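Local coordinates for protein Dye type peroxidase A (Streptomyces lividans 1326, PDB 6GZW) that is a haem-containing dye-decolourising peroxidase, probably using hydrogen peroxide to oxidise dyes and other substrates, at residues S54-R59 with Q146-A151; R58-G63 with A138-R143; G184-K189 with I288-Q293; R197-P202 with A298-P303. All coordinates share one frame; numbering follows the deposited sequence.

Contact 1 (S54-R59 with Q146-A151); sequences SDTARR and QRDAGA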
# COMPACT_ATOMS: atom_id res chain seq x y z
N SER A 54 3.68 -4.20 23.99
CA SER A 54 2.44 -4.92 24.31
C SER A 54 1.31 -3.98 24.72
O SER A 54 0.19 -4.16 24.32
CB SER A 54 2.68 -5.96 25.40
OG SER A 54 3.65 -6.93 25.02
N ASP A 55 1.61 -2.95 25.51
CA ASP A 55 0.62 -1.96 25.88
C ASP A 55 0.11 -1.15 24.67
O ASP A 55 -1.08 -0.91 24.52
CB ASP A 55 1.21 -1.04 26.96
CG ASP A 55 0.19 -0.01 27.48
OD1 ASP A 55 -0.77 -0.42 28.15
OD2 ASP A 55 0.37 1.19 27.22
N THR A 56 1.02 -0.78 23.78
CA THR A 56 0.68 -0.12 22.52
C THR A 56 -0.22 -1.03 21.67
O THR A 56 -1.25 -0.60 21.19
CB THR A 56 1.96 0.32 21.77
OG1 THR A 56 2.61 1.31 22.57
CG2 THR A 56 1.69 0.90 20.36
N ALA A 57 0.17 -2.29 21.51
CA ALA A 57 -0.65 -3.21 20.74
C ALA A 57 -2.06 -3.35 21.32
O ALA A 57 -3.05 -3.30 20.59
CB ALA A 57 0.01 -4.57 20.67
N ARG A 58 -2.16 -3.55 22.65
CA ARG A 58 -3.43 -3.69 23.33
C ARG A 58 -4.35 -2.51 23.06
O ARG A 58 -5.50 -2.67 22.64
CB ARG A 58 -3.22 -3.87 24.83
CG ARG A 58 -4.45 -4.36 25.61
CD ARG A 58 -5.25 -3.26 26.26
NE ARG A 58 -4.42 -2.36 27.07
CZ ARG A 58 -4.81 -1.16 27.49
NH1 ARG A 58 -6.03 -0.69 27.22
NH2 ARG A 58 -3.95 -0.42 28.16
N ARG A 59 -3.83 -1.28 23.24
CA ARG A 59 -4.66 -0.11 23.01
C ARG A 59 -5.08 0.00 21.57
O ARG A 59 -6.28 0.19 21.26
CB ARG A 59 -3.92 1.18 23.38
CG ARG A 59 -3.63 1.37 24.87
CD ARG A 59 -2.60 2.48 25.15
NE ARG A 59 -2.14 2.43 26.54
CZ ARG A 59 -2.81 2.92 27.59
NH1 ARG A 59 -3.96 3.58 27.47
NH2 ARG A 59 -2.31 2.74 28.81
N GLN A 146 7.35 1.56 16.10
CA GLN A 146 8.71 2.00 15.81
C GLN A 146 9.22 3.07 16.77
O GLN A 146 10.37 3.02 17.18
CB GLN A 146 8.84 2.43 14.35
CG GLN A 146 10.18 3.04 13.96
CD GLN A 146 10.10 4.55 13.83
OE1 GLN A 146 9.04 5.10 13.51
NE2 GLN A 146 11.21 5.23 14.08
N ARG A 147 8.36 4.01 17.13
CA ARG A 147 8.68 5.05 18.10
C ARG A 147 8.82 4.54 19.54
O ARG A 147 9.58 5.13 20.34
CB ARG A 147 7.66 6.19 18.03
CG ARG A 147 7.75 6.99 16.75
CD ARG A 147 8.83 8.03 16.82
NE ARG A 147 8.41 9.19 17.59
CZ ARG A 147 9.19 10.24 17.84
NH1 ARG A 147 10.45 10.27 17.40
NH2 ARG A 147 8.71 11.27 18.55
N ASP A 148 8.12 3.46 19.90
CA ASP A 148 8.37 2.78 21.19
C ASP A 148 9.77 2.20 21.32
O ASP A 148 10.29 2.06 22.45
CB ASP A 148 7.43 1.59 21.41
CG ASP A 148 6.05 1.98 21.87
OD1 ASP A 148 5.81 3.11 22.32
OD2 ASP A 148 5.18 1.09 21.80
N ALA A 149 10.38 1.83 20.20
CA ALA A 149 11.76 1.29 20.23
C ALA A 149 12.75 2.28 20.85
O ALA A 149 13.65 1.87 21.58
CB ALA A 149 12.21 0.86 18.85
N GLY A 150 12.56 3.57 20.60
CA GLY A 150 13.39 4.61 21.20
C GLY A 150 14.88 4.34 21.12
O GLY A 150 15.37 3.91 20.08
N ALA A 151 15.57 4.53 22.24
CA ALA A 151 17.01 4.25 22.35
C ALA A 151 17.35 2.75 22.47
O ALA A 151 18.53 2.38 22.38
CB ALA A 151 17.60 5.03 23.53
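Thr-56 and Asp-148 approach from opposite directions between helix 43-61 and the C-terminal turn of helix 135-149, a worked example of two helices joined across these segments by one side-chain hydrogen bond. Thr-56 OG1 donates over 2.7 Å to the syn lone pair of Asp-148 OD2. On Thr-56, OG1 stands beside the backbone N (chi1 -65°), where the carbonyl of Arg-52, one turn earlier, also lies within hydrogen-bonding reach, so the single proton has two acceptors to choose from. A second tie between the helices runs from Arg-52 NE to the backbone O of Asp-148. Van der Waals contact is slight, chiefly Thr-56 CB at 3.3 Å from Asp-148 OD2.

Ion pairing stays within helix 43-61. Asp-55 OD1 accepts from Arg-58 NH2 at 3.2 Å, while Arg-59 NE sends a nearly straight bond of 2.9 Å to Asp-55 OD2, arriving from above the carboxylate plane. Arg-58 NH2 lies over the centre of the Arg-59 guanidinium, so one carboxylate holds both arginines close together. At the other helix, Arg-147 forms a salt bridge with Glu-235 of the second subunit.

Putting an alanine in place of Asp-148 would probably leave the Thr-56 hydroxyl without its acceptor on the neighbouring helix. A short bond from a buried hydroxyl to a partly exposed carboxylate thus implies a directional link that needs little buried surface.

Contact 2 (R58-G63 with A138-R143); sequences RRLMAG and AFHALR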
# COMPACT_ATOMS: atom_id res chain seq x y z
N ARG A 58 -2.16 -3.55 22.65
CA ARG A 58 -3.43 -3.69 23.33
C ARG A 58 -4.35 -2.51 23.06
O ARG A 58 -5.50 -2.67 22.64
CB ARG A 58 -3.22 -3.87 24.83
CG ARG A 58 -4.45 -4.36 25.61
CD ARG A 58 -5.25 -3.26 26.26
NE ARG A 58 -4.42 -2.36 27.07
CZ ARG A 58 -4.81 -1.16 27.49
NH1 ARG A 58 -6.03 -0.69 27.22
NH2 ARG A 58 -3.95 -0.42 28.16
N ARG A 59 -3.83 -1.28 23.24
CA ARG A 59 -4.66 -0.11 23.01
C ARG A 59 -5.08 0.00 21.57
O ARG A 59 -6.28 0.19 21.26
CB ARG A 59 -3.92 1.18 23.38
CG ARG A 59 -3.63 1.37 24.87
CD ARG A 59 -2.60 2.48 25.15
NE ARG A 59 -2.14 2.43 26.54
CZ ARG A 59 -2.81 2.92 27.59
NH1 ARG A 59 -3.96 3.58 27.47
NH2 ARG A 59 -2.31 2.74 28.81
N LEU A 60 -4.10 -0.08 20.67
CA LEU A 60 -4.38 0.17 19.26
C LEU A 60 -5.31 -0.89 18.66
O LEU A 60 -6.18 -0.56 17.86
CB LEU A 60 -3.09 0.30 18.46
CG LEU A 60 -2.54 1.73 18.38
CD1 LEU A 60 -2.36 2.42 19.73
CD2 LEU A 60 -1.23 1.69 17.64
N MET A 61 -5.14 -2.14 19.07
CA MET A 61 -6.04 -3.21 18.58
C MET A 61 -7.49 -3.03 19.04
O MET A 61 -8.42 -3.52 18.41
CB MET A 61 -5.52 -4.60 18.94
CG MET A 61 -4.29 -5.01 18.15
SD MET A 61 -3.72 -6.66 18.57
CE MET A 61 -5.21 -7.58 18.21
N ALA A 62 -7.68 -2.28 20.13
CA ALA A 62 -9.03 -1.94 20.60
C ALA A 62 -9.57 -0.66 19.98
O ALA A 62 -10.65 -0.20 20.33
CB ALA A 62 -9.02 -1.87 22.11
N GLY A 63 -8.86 -0.09 19.02
CA GLY A 63 -9.28 1.16 18.38
C GLY A 63 -9.04 2.38 19.25
O GLY A 63 -9.56 3.46 18.94
N ALA A 138 -3.13 1.00 9.94
CA ALA A 138 -1.91 0.26 9.89
C ALA A 138 -0.65 1.13 10.08
O ALA A 138 0.25 0.76 10.82
CB ALA A 138 -1.82 -0.50 8.57
N PHE A 139 -0.60 2.24 9.37
CA PHE A 139 0.57 3.13 9.46
C PHE A 139 0.75 3.67 10.89
O PHE A 139 1.84 3.67 11.46
CB PHE A 139 0.49 4.30 8.51
CG PHE A 139 1.72 5.16 8.58
CD1 PHE A 139 2.88 4.78 7.93
CD2 PHE A 139 1.76 6.27 9.42
CE1 PHE A 139 4.06 5.50 8.08
CE2 PHE A 139 2.93 6.99 9.57
CZ PHE A 139 4.07 6.64 8.89
N HIS A 140 -0.36 4.10 11.46
CA HIS A 140 -0.35 4.61 12.83
C HIS A 140 0.24 3.57 13.79
O HIS A 140 1.04 3.92 14.64
CB HIS A 140 -1.77 4.99 13.24
CG HIS A 140 -1.96 5.32 14.68
ND1 HIS A 140 -2.53 4.44 15.58
CD2 HIS A 140 -1.74 6.46 15.37
CE1 HIS A 140 -2.61 5.02 16.77
NE2 HIS A 140 -2.13 6.25 16.67
N ALA A 141 -0.12 2.29 13.62
CA ALA A 141 0.47 1.24 14.44
C ALA A 141 1.96 1.01 14.17
O ALA A 141 2.77 0.87 15.09
CB ALA A 141 -0.32 -0.04 14.28
N LEU A 142 2.35 0.97 12.90
CA LEU A 142 3.78 0.87 12.56
C LEU A 142 4.60 1.97 13.21
O LEU A 142 5.64 1.74 13.82
CB LEU A 142 3.98 0.93 11.04
CG LEU A 142 5.43 1.02 10.54
CD1 LEU A 142 6.28 -0.18 10.95
CD2 LEU A 142 5.46 1.23 9.04
N ARG A 143 4.14 3.19 13.06
CA ARG A 143 4.84 4.33 13.59
C ARG A 143 4.90 4.29 15.11
O ARG A 143 5.93 4.61 15.72
CB ARG A 143 4.16 5.61 13.08
CG ARG A 143 4.82 6.93 13.49
CD ARG A 143 6.30 7.02 13.13
NE ARG A 143 6.85 8.34 13.44
CZ ARG A 143 8.13 8.71 13.28
NH1 ARG A 143 9.05 7.88 12.83
NH2 ARG A 143 8.47 9.96 13.58
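This is a small, largely apolar contact between two helices, in which Leu-60 of helix 43-61 inserts its branched end against His-140 and Ala-141 of helix 135-149. In the ferredoxin-like N-terminal half of the Dyp-type peroxidase fold both helices lie on the antiparallel sheet, and all three touching residues are buried. The backbones come near where a small residue permits it: the CA atoms of Leu-60 and Ala-141 are 6.9 Å apart.

One methyl of the leucine reaches both partners: Leu-60 CD2 rests 3.7 Å from Ala-141 CA and 3.9 Å from Ala-141 CB, and it also lies 3.7 Å from His-140 ND1. The branch point CG and the other methyl, CD1, meet the imidazole at His-140 CE1, CG at 3.7 Å and obliquely. With CG of His-140 anti to its backbone N (chi1 170°), the ring swings toward helix 43-61 and brings ND1 and CE1 near the leucine. The other ring nitrogen, NE2, is hydrogen-bonded with Asp-70 OD1, which helps hold the ring's rotation.

Just beyond Leu-60 the helix stops in a Schellman motif: Gly-63 N bonds to Leu-60 O at 3.0 Å, and Glu-64 N reaches Arg-59 O, with Gly-63 supplying the positive phi. Away from Leu-60, helix 135-149 faces the second subunit, where Arg-143 forms salt bridges with Glu-234 and Asp-231 of that chain.

The histidine thus serves two chemistries at once: CE1 and neighbouring ND1 pack on the leucine while NE2 serves Asp-70, whose carboxylate might favour a protonated imidazole.

Contact 3 (G184-K189 with I288-Q293); sequences GTRNPK and ITRPDQ. With HEM (protoporphyrin IX containing Fe), chain C.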
# COMPACT_ATOMS: atom_id res chain seq x y z
N GLY A 184 -4.20 -19.84 -1.13
CA GLY A 184 -4.70 -20.03 0.22
C GLY A 184 -5.67 -21.19 0.39
O GLY A 184 -6.04 -21.51 1.52
N THR A 185 -6.08 -21.84 -0.69
CA THR A 185 -7.10 -22.89 -0.61
C THR A 185 -6.77 -23.97 0.44
O THR A 185 -7.63 -24.30 1.26
CB THR A 185 -7.23 -23.56 -1.99
OG1 THR A 185 -7.56 -22.56 -2.96
CG2 THR A 185 -8.24 -24.67 -1.98
N ARG A 186 -5.55 -24.50 0.40
CA ARG A 186 -5.15 -25.62 1.27
C ARG A 186 -4.38 -25.16 2.51
O ARG A 186 -3.39 -25.76 2.92
CB ARG A 186 -4.42 -26.68 0.47
CG ARG A 186 -5.35 -27.44 -0.51
CD ARG A 186 -5.64 -28.89 -0.09
NE ARG A 186 -4.37 -29.58 0.10
CZ ARG A 186 -4.23 -30.79 0.65
NH1 ARG A 186 -5.29 -31.47 1.04
NH2 ARG A 186 -3.01 -31.29 0.83
N ASN A 187 -4.85 -24.07 3.10
CA ASN A 187 -4.23 -23.55 4.30
C ASN A 187 -4.89 -24.26 5.46
O ASN A 187 -6.13 -24.21 5.56
CB ASN A 187 -4.47 -22.04 4.38
CG ASN A 187 -3.70 -21.38 5.50
OD1 ASN A 187 -2.55 -21.74 5.78
ND2 ASN A 187 -4.31 -20.37 6.12
N PRO A 188 -4.09 -24.89 6.35
CA PRO A 188 -4.68 -25.48 7.57
C PRO A 188 -5.44 -24.46 8.42
O PRO A 188 -5.09 -23.28 8.46
CB PRO A 188 -3.47 -26.07 8.30
CG PRO A 188 -2.44 -26.29 7.24
CD PRO A 188 -2.64 -25.16 6.26
N LYS A 189 -6.51 -24.94 9.07
CA LYS A 189 -7.45 -24.08 9.79
C LYS A 189 -7.74 -24.69 11.17
O LYS A 189 -7.64 -25.91 11.33
CB LYS A 189 -8.76 -23.94 8.99
CG LYS A 189 -8.67 -22.95 7.83
CD LYS A 189 -9.83 -23.08 6.85
CE LYS A 189 -9.72 -24.30 5.94
NZ LYS A 189 -10.49 -24.12 4.68
N ILE A 288 3.94 -30.95 -5.09
CA ILE A 288 5.13 -31.25 -4.30
C ILE A 288 5.21 -30.56 -2.92
O ILE A 288 6.01 -30.97 -2.08
CB ILE A 288 6.42 -31.06 -5.12
CG1 ILE A 288 6.69 -29.59 -5.41
CG2 ILE A 288 6.35 -31.92 -6.41
CD1 ILE A 288 8.00 -29.37 -6.14
N THR A 289 4.37 -29.56 -2.69
CA THR A 289 4.31 -28.89 -1.38
C THR A 289 3.35 -29.56 -0.36
O THR A 289 3.36 -29.20 0.82
CB THR A 289 3.83 -27.43 -1.55
OG1 THR A 289 2.61 -27.47 -2.28
CG2 THR A 289 4.84 -26.59 -2.27
N ARG A 290 2.55 -30.55 -0.79
CA ARG A 290 1.55 -31.14 0.10
C ARG A 290 2.20 -31.85 1.31
O ARG A 290 3.28 -32.48 1.18
CB ARG A 290 0.68 -32.14 -0.64
CG ARG A 290 -0.21 -31.60 -1.77
CD ARG A 290 -0.69 -32.71 -2.70
NE ARG A 290 -1.54 -33.64 -1.96
CZ ARG A 290 -2.87 -33.59 -1.90
NH1 ARG A 290 -3.58 -32.64 -2.51
NH2 ARG A 290 -3.53 -34.51 -1.16
N PRO A 291 1.55 -31.76 2.48
CA PRO A 291 2.06 -32.55 3.61
C PRO A 291 2.21 -34.04 3.29
O PRO A 291 3.21 -34.63 3.68
CB PRO A 291 1.05 -32.27 4.75
CG PRO A 291 0.48 -30.90 4.41
CD PRO A 291 0.46 -30.85 2.90
N ASP A 292 1.28 -34.62 2.52
CA ASP A 292 1.39 -36.05 2.16
C ASP A 292 2.53 -36.42 1.16
O ASP A 292 2.78 -37.62 0.93
CB ASP A 292 0.04 -36.64 1.78
CG ASP A 292 -0.52 -36.10 0.49
OD1 ASP A 292 0.18 -35.46 -0.34
OD2 ASP A 292 -1.72 -36.34 0.31
N GLN A 293 3.21 -35.42 0.59
CA GLN A 293 4.44 -35.60 -0.21
C GLN A 293 5.72 -35.27 0.54
O GLN A 293 6.80 -35.32 -0.05
CB GLN A 293 4.34 -34.71 -1.47
CG GLN A 293 3.06 -34.92 -2.25
CD GLN A 293 2.92 -36.35 -2.73
OE1 GLN A 293 3.76 -36.82 -3.49
NE2 GLN A 293 1.87 -37.03 -2.28
CHA HEM C . 0.15 -23.96 -2.31
CHB HEM C . 1.74 -20.21 -4.93
CHC HEM C . 5.85 -20.23 -2.33
CHD HEM C . 4.24 -23.95 0.27
C1A HEM C . 0.22 -22.95 -3.23
C2A HEM C . -0.77 -22.69 -4.22
C3A HEM C . -0.31 -21.64 -4.95
C4A HEM C . 0.97 -21.26 -4.42
CMA HEM C . -0.99 -20.94 -6.10
CAA HEM C . -2.08 -23.43 -4.44
CBA HEM C . -3.30 -22.93 -3.69
CGA HEM C . -3.18 -23.16 -2.22
O1A HEM C . -3.47 -24.26 -1.69
O2A HEM C . -2.75 -22.23 -1.48
C1B HEM C . 3.01 -19.87 -4.42
C2B HEM C . 3.79 -18.77 -4.88
C3B HEM C . 4.95 -18.75 -4.17
C4B HEM C . 4.86 -19.90 -3.22
CMB HEM C . 3.41 -17.84 -5.98
CAB HEM C . 6.06 -17.77 -4.20
CBB HEM C . 5.92 -16.50 -4.56
C1C HEM C . 5.81 -21.27 -1.42
C2C HEM C . 6.84 -21.58 -0.51
C3C HEM C . 6.39 -22.67 0.23
C4C HEM C . 5.05 -22.96 -0.23
CMC HEM C . 8.18 -20.93 -0.37
CAC HEM C . 7.07 -23.46 1.28
CBC HEM C . 8.39 -23.59 1.47
C1D HEM C . 2.95 -24.17 -0.23
C2D HEM C . 2.10 -25.20 0.40
C3D HEM C . 0.95 -25.21 -0.31
C4D HEM C . 1.14 -24.18 -1.37
CMD HEM C . 2.42 -26.04 1.62
CAD HEM C . -0.24 -26.11 -0.06
CBD HEM C . -0.08 -27.50 -0.70
CGD HEM C . -1.24 -28.37 -0.36
O1D HEM C . -2.22 -28.47 -1.15
O2D HEM C . -1.23 -28.99 0.73
NA HEM C . 1.33 -22.14 -3.43
NB HEM C . 3.70 -20.52 -3.46
NC HEM C . 4.77 -22.13 -1.29
ND HEM C . 2.39 -23.65 -1.33
FE HEM C . 3.03 -22.16 -2.38
O HOH W 1 -1.74 -33.68 2.44
O HOH W 2 2.29 -20.87 -1.07
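Arg-186 and Arg-290 face each other across two irregular loops with their CA atoms 8.8 Å apart, one at the third position of a type I turn from Gly-184 to Asn-187 and the other just before the 3-10 turn 291-293. Bends at chi2 and chi3 (-109° and -54°) bring the guanidinium edge of Arg-186 up to a haem propionate, which it grips side-on: NE to HEM O1D at 2.7 Å and NH2 to HEM O2D at 2.9 Å. Onto one face of this group the Arg-290 guanidinium is stacked, centres 4.0 Å apart and planes at 11°.

The closeness of the two cations is probably tolerated because each guanidinium has a carboxylate partner. Arg-290 in turn holds Asp-292 with two nitrogens, NE to OD1 and NH2 to OD2, both in its guanidinium plane; Gln-293 NE2 reaches OD1 from the opposite face of the carboxylate. Water 1 joins the two sides, accepting from Arg-186 NH2 (3.1 Å) and from Asp-292 N. The second propionate is held by backbone, Gly-184 N to HEM O2A at 2.8 Å and Arg-186 N to HEM O1A at 3.0 Å. Gly-184 belongs to the Gly-X-X-Asp-Gly signature of the family, and at its backbone angles a side chain would jam against the preceding carbonyl.

Around this propionate site, Thr-289 leans on Val-336 and Leu-340 of helix 333-343, Pro-188 and Pro-291 both rest on Arg-198 of helix 195-199, and Asn-187 OD1 accepts from Arg-301 N on strand 300-310.

Contact 4 (R197-P202 with A298-P303); sequences RRIFVP and AMVRRP. With HEM (protoporphyrin IX containing Fe), chain C.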
# COMPACT_ATOMS: atom_id res chain seq x y z
N ARG A 197 -1.21 -29.47 16.65
CA ARG A 197 0.08 -30.13 16.56
C ARG A 197 0.97 -29.53 15.46
O ARG A 197 2.19 -29.39 15.66
CB ARG A 197 -0.05 -31.67 16.35
CG ARG A 197 1.32 -32.36 16.27
CD ARG A 197 1.30 -33.88 16.32
NE ARG A 197 0.57 -34.49 15.21
CZ ARG A 197 -0.71 -34.87 15.24
NH1 ARG A 197 -1.49 -34.70 16.31
NH2 ARG A 197 -1.24 -35.43 14.16
N ARG A 198 0.37 -29.19 14.32
CA ARG A 198 1.17 -28.71 13.17
C ARG A 198 1.75 -27.31 13.40
O ARG A 198 2.87 -27.03 12.99
CB ARG A 198 0.34 -28.71 11.91
CG ARG A 198 0.13 -30.07 11.29
CD ARG A 198 -1.00 -30.04 10.29
NE ARG A 198 -0.85 -31.12 9.31
CZ ARG A 198 -1.53 -31.19 8.17
NH1 ARG A 198 -2.47 -30.32 7.85
NH2 ARG A 198 -1.26 -32.18 7.33
N ILE A 199 0.99 -26.47 14.08
CA ILE A 199 1.20 -25.03 14.07
C ILE A 199 1.72 -24.47 15.40
O ILE A 199 2.49 -23.53 15.37
CB ILE A 199 -0.11 -24.34 13.65
CG1 ILE A 199 -0.62 -24.89 12.29
CG2 ILE A 199 0.04 -22.82 13.57
CD1 ILE A 199 0.43 -24.96 11.21
N PHE A 200 1.36 -25.06 16.55
CA PHE A 200 1.72 -24.46 17.85
C PHE A 200 2.56 -25.36 18.73
O PHE A 200 2.36 -26.59 18.77
CB PHE A 200 0.46 -24.06 18.61
CG PHE A 200 -0.32 -22.95 17.97
CD1 PHE A 200 0.20 -21.66 17.90
CD2 PHE A 200 -1.61 -23.16 17.49
CE1 PHE A 200 -0.54 -20.62 17.31
CE2 PHE A 200 -2.34 -22.14 16.90
CZ PHE A 200 -1.81 -20.86 16.82
N VAL A 201 3.48 -24.73 19.45
CA VAL A 201 4.26 -25.40 20.48
C VAL A 201 3.25 -25.76 21.57
O VAL A 201 2.38 -24.95 21.89
CB VAL A 201 5.38 -24.47 21.03
CG1 VAL A 201 6.13 -25.10 22.21
CG2 VAL A 201 6.40 -24.13 19.96
N PRO A 202 3.31 -26.99 22.11
CA PRO A 202 2.31 -27.41 23.11
C PRO A 202 2.35 -26.63 24.45
O PRO A 202 3.35 -25.97 24.74
CB PRO A 202 2.62 -28.91 23.35
CG PRO A 202 3.90 -29.19 22.69
CD PRO A 202 4.23 -28.08 21.74
N ALA A 298 4.11 -29.46 7.30
CA ALA A 298 2.95 -28.62 7.09
C ALA A 298 3.19 -27.27 7.72
O ALA A 298 4.06 -27.12 8.58
CB ALA A 298 1.70 -29.25 7.70
N MET A 299 2.44 -26.29 7.23
CA MET A 299 2.56 -24.93 7.74
C MET A 299 1.28 -24.18 7.44
O MET A 299 0.59 -24.49 6.49
CB MET A 299 3.76 -24.23 7.08
CG MET A 299 3.58 -23.93 5.59
SD MET A 299 5.12 -23.86 4.67
CE MET A 299 5.42 -25.62 4.63
N VAL A 300 0.98 -23.15 8.24
CA VAL A 300 -0.02 -22.14 7.89
C VAL A 300 0.70 -21.07 7.08
O VAL A 300 1.84 -20.71 7.37
CB VAL A 300 -0.72 -21.57 9.13
CG1 VAL A 300 -1.34 -20.19 8.88
CG2 VAL A 300 -1.80 -22.54 9.60
N ARG A 301 0.06 -20.66 5.99
CA ARG A 301 0.55 -19.59 5.12
C ARG A 301 -0.38 -18.40 5.26
O ARG A 301 -1.59 -18.54 5.19
CB ARG A 301 0.59 -20.08 3.67
CG ARG A 301 1.66 -21.14 3.44
CD ARG A 301 1.59 -21.75 2.05
NE ARG A 301 0.32 -22.47 1.92
CZ ARG A 301 -0.60 -22.28 0.97
NH1 ARG A 301 -0.48 -21.38 -0.01
NH2 ARG A 301 -1.69 -23.05 1.01
N ARG A 302 0.19 -17.21 5.49
CA ARG A 302 -0.61 -16.03 5.75
C ARG A 302 0.19 -14.81 5.26
O ARG A 302 0.75 -14.06 6.06
CB ARG A 302 -0.94 -15.94 7.25
CG ARG A 302 -1.95 -14.91 7.64
CD ARG A 302 -2.21 -14.85 9.14
NE ARG A 302 -3.09 -13.74 9.42
CZ ARG A 302 -2.72 -12.47 9.54
NH1 ARG A 302 -1.44 -12.11 9.43
NH2 ARG A 302 -3.65 -11.56 9.77
N PRO A 303 0.23 -14.63 3.92
CA PRO A 303 1.13 -13.68 3.27
C PRO A 303 0.54 -12.29 3.07
O PRO A 303 -0.65 -12.08 3.30
CB PRO A 303 1.32 -14.33 1.88
CG PRO A 303 -0.04 -14.90 1.60
CD PRO A 303 -0.45 -15.49 2.92
CHA HEM C . 0.15 -23.96 -2.31
CHB HEM C . 1.74 -20.21 -4.93
CHC HEM C . 5.85 -20.23 -2.33
CHD HEM C . 4.24 -23.95 0.27
C1A HEM C . 0.22 -22.95 -3.23
C2A HEM C . -0.77 -22.69 -4.22
C3A HEM C . -0.31 -21.64 -4.95
C4A HEM C . 0.97 -21.26 -4.42
CMA HEM C . -0.99 -20.94 -6.10
CAA HEM C . -2.08 -23.43 -4.44
CBA HEM C . -3.30 -22.93 -3.69
CGA HEM C . -3.18 -23.16 -2.22
O1A HEM C . -3.47 -24.26 -1.69
O2A HEM C . -2.75 -22.23 -1.48
C1B HEM C . 3.01 -19.87 -4.42
C2B HEM C . 3.79 -18.77 -4.88
C3B HEM C . 4.95 -18.75 -4.17
C4B HEM C . 4.86 -19.90 -3.22
CMB HEM C . 3.41 -17.84 -5.98
CAB HEM C . 6.06 -17.77 -4.20
CBB HEM C . 5.92 -16.50 -4.56
C1C HEM C . 5.81 -21.27 -1.42
C2C HEM C . 6.84 -21.58 -0.51
C3C HEM C . 6.39 -22.67 0.23
C4C HEM C . 5.05 -22.96 -0.23
CMC HEM C . 8.18 -20.93 -0.37
CAC HEM C . 7.07 -23.46 1.28
CBC HEM C . 8.39 -23.59 1.47
C1D HEM C . 2.95 -24.17 -0.23
C2D HEM C . 2.10 -25.20 0.40
C3D HEM C . 0.95 -25.21 -0.31
C4D HEM C . 1.14 -24.18 -1.37
CMD HEM C . 2.42 -26.04 1.62
CAD HEM C . -0.24 -26.11 -0.06
CBD HEM C . -0.08 -27.50 -0.70
CGD HEM C . -1.24 -28.37 -0.36
O1D HEM C . -2.22 -28.47 -1.15
O2D HEM C . -1.23 -28.99 0.73
NA HEM C . 1.33 -22.14 -3.43
NB HEM C . 3.70 -20.52 -3.46
NC HEM C . 4.77 -22.13 -1.29
ND HEM C . 2.39 -23.65 -1.33
FE HEM C . 3.03 -22.16 -2.38
O HOH W 3 3.94 -28.48 10.87
O HOH W 2 2.29 -20.87 -1.07
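Ile-199 and Val-300 make the tight part of this contact, where the end of helix 195-199 presses on the start of strand 300-310. Ile-199 turns at both torsions (chi1 -55°, chi2 -48°), which lays CD1 at 3.5 Å from Val-300 N and 3.7 Å from Val-300 CG2, the two side chains crossing near a right angle. Beside them Ala-298 CB sits under one face of the Arg-198 guanidinium, off toward its rim, with Arg-198 NE at 3.5 Å.

Strand 300-310 is an edge strand, within this chain, of the C-terminal half of the dimeric alpha-beta barrel fold, pairing with strand 316-326 through Val-300 and Trp-325. Arg-301, next along the strand, turns to the cofactor. Bent at chi3, it spreads one face of its guanidinium over HEM C4D and aims NH1 and NH2 at HEM O2A, each at 2.8 Å. Arg-301 NH1 also donates to water 2 at 3.0 Å, the water that binds the iron, and forms a salt bridge with Asp-183, consistent with the distal arginine of Dyp-type peroxidases. A leucine in place of Arg-301 would probably leave both the propionate oxygen and the iron-bound water without these donors and Asp-183 without its cation. Met-299 SD, meanwhile, nears the vinyl carbon HEM CAC.

The looser part is the end where Arg-198 meets Ala-298. No direct hydrogen bond joins the segments; water 3 lies 2.8 Å from Arg-198 O and 2.7 Å from Ala-298 O. The partly exposed Arg-198 side chain has a weak, long ion pair with Asp-194.

In the fold
From the N terminus, helix 43-61 supplies the first side of contacts 1 and 2, and helix 135-149 the second. Contact 2 closes the shorter loop, which lies inside that of contact 1, the two sharing Arg-58 and Arg-59 at the start; together they pair the two helices of the N-terminal half, near the second subunit. Only after both have closed does the C-terminal half open contacts 3 and 4. These cross, 184-189 and 197-202 being followed by 288-293 and 298-303, and join the haem-binding loops, helix 195-199 and strand 300-310. Both touch the haem, whose iron-bound water is held by Arg-301 of contact 4. Contacts 1 and 3 lie about 35 Å apart between centres.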